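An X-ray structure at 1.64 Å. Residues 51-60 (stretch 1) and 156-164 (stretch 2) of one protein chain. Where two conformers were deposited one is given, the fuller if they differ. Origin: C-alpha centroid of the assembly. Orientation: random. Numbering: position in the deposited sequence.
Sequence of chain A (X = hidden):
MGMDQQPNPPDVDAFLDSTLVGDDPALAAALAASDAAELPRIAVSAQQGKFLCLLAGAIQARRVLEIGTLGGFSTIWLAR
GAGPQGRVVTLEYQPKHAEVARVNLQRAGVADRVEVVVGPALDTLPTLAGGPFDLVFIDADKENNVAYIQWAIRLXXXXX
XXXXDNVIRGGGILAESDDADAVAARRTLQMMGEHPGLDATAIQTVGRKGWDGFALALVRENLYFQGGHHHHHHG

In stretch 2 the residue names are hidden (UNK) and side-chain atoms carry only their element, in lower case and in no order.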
# COMPACT_ATOMS: atom_id res chain seq x y z
N PHE A 51 -5.87 -0.45 -5.36
CA PHE A 51 -4.72 -0.85 -4.54
C PHE A 51 -4.78 -2.34 -4.19
O PHE A 51 -3.78 -3.05 -4.29
CB PHE A 51 -4.66 0.02 -3.27
CG PHE A 51 -3.62 -0.42 -2.28
CD1 PHE A 51 -2.32 0.08 -2.35
CD2 PHE A 51 -3.92 -1.35 -1.30
CE1 PHE A 51 -1.35 -0.32 -1.45
CE2 PHE A 51 -2.95 -1.75 -0.39
CZ PHE A 51 -1.66 -1.24 -0.47
N LEU A 52 -5.96 -2.82 -3.76
CA LEU A 52 -6.13 -4.25 -3.47
C LEU A 52 -5.87 -5.10 -4.71
O LEU A 52 -5.24 -6.16 -4.62
CB LEU A 52 -7.54 -4.55 -2.97
CG LEU A 52 -7.90 -3.99 -1.62
CD1 LEU A 52 -9.39 -4.26 -1.41
CD2 LEU A 52 -7.05 -4.66 -0.54
N CYS A 53 -6.38 -4.65 -5.86
CA CYS A 53 -6.14 -5.35 -7.12
C CYS A 53 -4.64 -5.44 -7.44
O CYS A 53 -4.12 -6.52 -7.76
CB CYS A 53 -6.89 -4.60 -8.23
SG CYS A 53 -6.59 -5.20 -9.88
N LEU A 54 -3.93 -4.32 -7.33
CA LEU A 54 -2.51 -4.31 -7.67
C LEU A 54 -1.68 -5.08 -6.66
O LEU A 54 -0.65 -5.67 -7.02
CB LEU A 54 -2.03 -2.87 -7.79
CG LEU A 54 -2.69 -2.08 -8.94
CD1 LEU A 54 -2.17 -0.63 -8.95
CD2 LEU A 54 -2.48 -2.71 -10.31
N LEU A 55 -2.11 -5.08 -5.40
CA LEU A 55 -1.42 -5.87 -4.37
C LEU A 55 -1.54 -7.36 -4.67
O LEU A 55 -0.54 -8.09 -4.65
CB LEU A 55 -2.02 -5.54 -3.01
CG LEU A 55 -1.46 -6.27 -1.80
CD1 LEU A 55 0.06 -6.06 -1.73
CD2 LEU A 55 -2.15 -5.76 -0.50
N ALA A 56 -2.76 -7.82 -4.99
CA ALA A 56 -2.93 -9.22 -5.39
C ALA A 56 -2.10 -9.54 -6.64
O ALA A 56 -1.47 -10.60 -6.72
CB ALA A 56 -4.41 -9.52 -5.65
N GLY A 57 -2.07 -8.62 -7.61
CA GLY A 57 -1.26 -8.86 -8.80
C GLY A 57 0.23 -8.87 -8.50
O GLY A 57 0.98 -9.68 -9.05
N ALA A 58 0.67 -7.99 -7.60
CA ALA A 58 2.09 -7.89 -7.28
C ALA A 58 2.62 -9.18 -6.66
O ALA A 58 3.75 -9.58 -6.94
CB ALA A 58 2.33 -6.72 -6.33
N ILE A 59 1.83 -9.81 -5.78
CA ILE A 59 2.31 -11.04 -5.13
C ILE A 59 1.88 -12.27 -5.92
O ILE A 59 2.14 -13.41 -5.50
CB ILE A 59 1.84 -11.12 -3.67
CG1 ILE A 59 0.34 -11.43 -3.63
CG2 ILE A 59 2.16 -9.81 -2.92
CD1 ILE A 59 -0.19 -11.64 -2.19
N GLN A 60 1.26 -12.08 -7.08
CA GLN A 60 0.78 -13.19 -7.90
C GLN A 60 -0.14 -14.10 -7.09
O GLN A 60 -0.05 -15.34 -7.15
CB GLN A 60 1.94 -13.97 -8.53
CG GLN A 60 2.66 -13.13 -9.57
CD GLN A 60 3.73 -13.92 -10.32
OE1 GLN A 60 4.88 -13.49 -10.40
NE2 GLN A 60 3.35 -15.07 -10.86
N UNK A 156 -3.35 -19.01 6.14
CA UNK A 156 -2.51 -18.37 5.14
C UNK A 156 -1.19 -19.12 4.97
O UNK A 156 -0.76 -19.86 5.85
c UNK A 156 -2.21 -16.92 5.53
N UNK A 157 -0.56 -18.91 3.81
CA UNK A 157 0.79 -19.41 3.66
C UNK A 157 1.75 -18.47 4.38
O UNK A 157 1.42 -17.32 4.68
c UNK A 157 2.07 -18.25 0.20
c UNK A 157 1.25 -18.15 1.50
n UNK A 157 2.38 -14.93 -1.31
n UNK A 157 3.57 -15.85 0.41
c UNK A 157 1.18 -19.52 2.18
c UNK A 157 2.61 -15.95 -0.50
n UNK A 157 1.90 -17.06 -0.63
N UNK A 158 2.94 -18.98 4.67
CA UNK A 158 3.99 -18.10 5.16
C UNK A 158 4.28 -17.03 4.12
O UNK A 158 4.39 -17.33 2.92
c UNK A 158 7.42 -18.95 6.72
n UNK A 158 9.66 -18.07 5.25
n UNK A 158 9.75 -20.06 4.10
c UNK A 158 5.26 -18.90 5.47
c UNK A 158 6.35 -18.07 6.11
n UNK A 158 8.12 -19.73 5.70
c UNK A 158 9.18 -19.29 5.02
N UNK A 159 4.39 -15.78 4.56
CA UNK A 159 4.61 -14.66 3.66
C UNK A 159 3.35 -14.03 3.09
O UNK A 159 3.44 -13.02 2.37
N UNK A 160 2.18 -14.57 3.41
CA UNK A 160 0.93 -14.00 2.94
C UNK A 160 0.73 -12.58 3.47
O UNK A 160 1.25 -12.20 4.52
c UNK A 160 -0.26 -14.87 3.38
N UNK A 161 -0.08 -11.82 2.74
CA UNK A 161 -0.40 -10.44 3.10
C UNK A 161 -1.78 -10.42 3.74
O UNK A 161 -2.72 -11.02 3.22
c UNK A 161 -0.38 -9.53 1.85
c UNK A 161 1.00 -9.57 1.18
c UNK A 161 -0.76 -8.10 2.22
N UNK A 162 -1.89 -9.73 4.89
CA UNK A 162 -3.18 -9.46 5.54
C UNK A 162 -3.40 -7.96 5.51
O UNK A 162 -2.53 -7.19 5.94
c UNK A 162 -4.56 -9.61 7.65
c UNK A 162 -3.03 -11.50 7.03
c UNK A 162 -2.78 -12.09 8.47
c UNK A 162 -3.22 -9.98 6.99
N UNK A 163 -4.56 -7.54 5.02
CA UNK A 163 -4.95 -6.13 5.01
C UNK A 163 -6.22 -5.99 5.84
O UNK A 163 -7.17 -6.76 5.64
c UNK A 163 -5.70 -4.19 3.60
c UNK A 163 -3.86 -5.69 2.75
c UNK A 163 -5.17 -5.62 3.57
N UNK A 164 -6.22 -5.04 6.77
CA UNK A 164 -7.39 -4.76 7.60
C UNK A 164 -7.84 -3.33 7.29
O UNK A 164 -7.04 -2.39 7.40
c UNK A 164 -8.39 -4.73 9.90
c UNK A 164 -7.09 -4.91 9.10
c UNK A 164 -6.42 -6.28 9.41
O HOH W 1 0.97 -15.28 -3.83

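Position 156 carries a single side-chain carbon, its CB, and lies out of reach of stretch 1. One carbon and nothing beyond it is alanine, A156, the first residue to leave helical backbone angles after a preceding helix.

Position 157 has a chain of three carbons, a nitrogen, and then a carbon that carries two more nitrogens, one of which comes within reach of I59. This is a guanidinium on a long aliphatic stem, so the residue is arginine, R157. Its CA-to-CB bond points toward stretch 1, and the side chain brings NH2 to 4.3 Å from I59 CD1, which meets the guanidinium plane obliquely. Water 1 joins the same two residues: it donates to I59 O at 2.8 Å and accepts from R157 NH2 at 2.9 Å.

At position 158 the side chain again comprises three carbons, a nitrogen and a carbon bearing two nitrogens, exposed and out of reach of stretch 1, which makes it a second arginine, R158. It touches a crystal neighbour. Its backbone matters more locally, since R157 NH1 donates a hydrogen bond to R158 O at 3.0 Å, so the guanidinium is tied to the turn.

Position 159 has no side-chain atoms and is therefore glycine, G159. With phi 88° and psi -2°, a CB would be jammed against the carbonyl oxygen of R158, and it would also lie 2.9 Å from R157 NH1. The residue occupies the third position of a type II turn that begins at R157.

Position 160 shows one carbon, pointing away from stretch 1; it is alanine, A160. The turn closes here, with A160 N donating to R157 O at 3.1 Å.

Position 161 has three carbons, one carrying the other two, and points toward stretch 1, where it meets L55 and I59. A fork at CB with no further extension identifies valine, V161. Its CG1 lies 3.8 Å from L55 CD2, and its CG2 lies 4.1 Å from I59 CD1.

Position 162 has four carbons, forked at the first, with one arm two carbons long; it points away from stretch 1 and makes no contact with it. That is isoleucine, I162.

Position 163 returns to the three-carbon fork and to the helix-facing side, touching L52 and L55. It is valine, V163, whose CG2 approaches L55 CD2 to 3.7 Å and whose CG1 is 4.4 Å from L52 CD2.

Position 164, a third three-carbon fork, out of reach of stretch 1, is valine, V164.

The contact is a helix packed nearly antiparallel on a strand, with axes 10.5 Å apart at closest approach and directions 168° apart. Strand alternation presents V161 and V163 to stretch 1, which answers with L52, L55 and I59. L55 CD2 sits against both valines. No direct hydrogen bond crosses the interface: apolar packing runs from L52 to I59, with R157 and its bridging water at the I59 end.

Stretch 2 156-164: ARRGAVIVV
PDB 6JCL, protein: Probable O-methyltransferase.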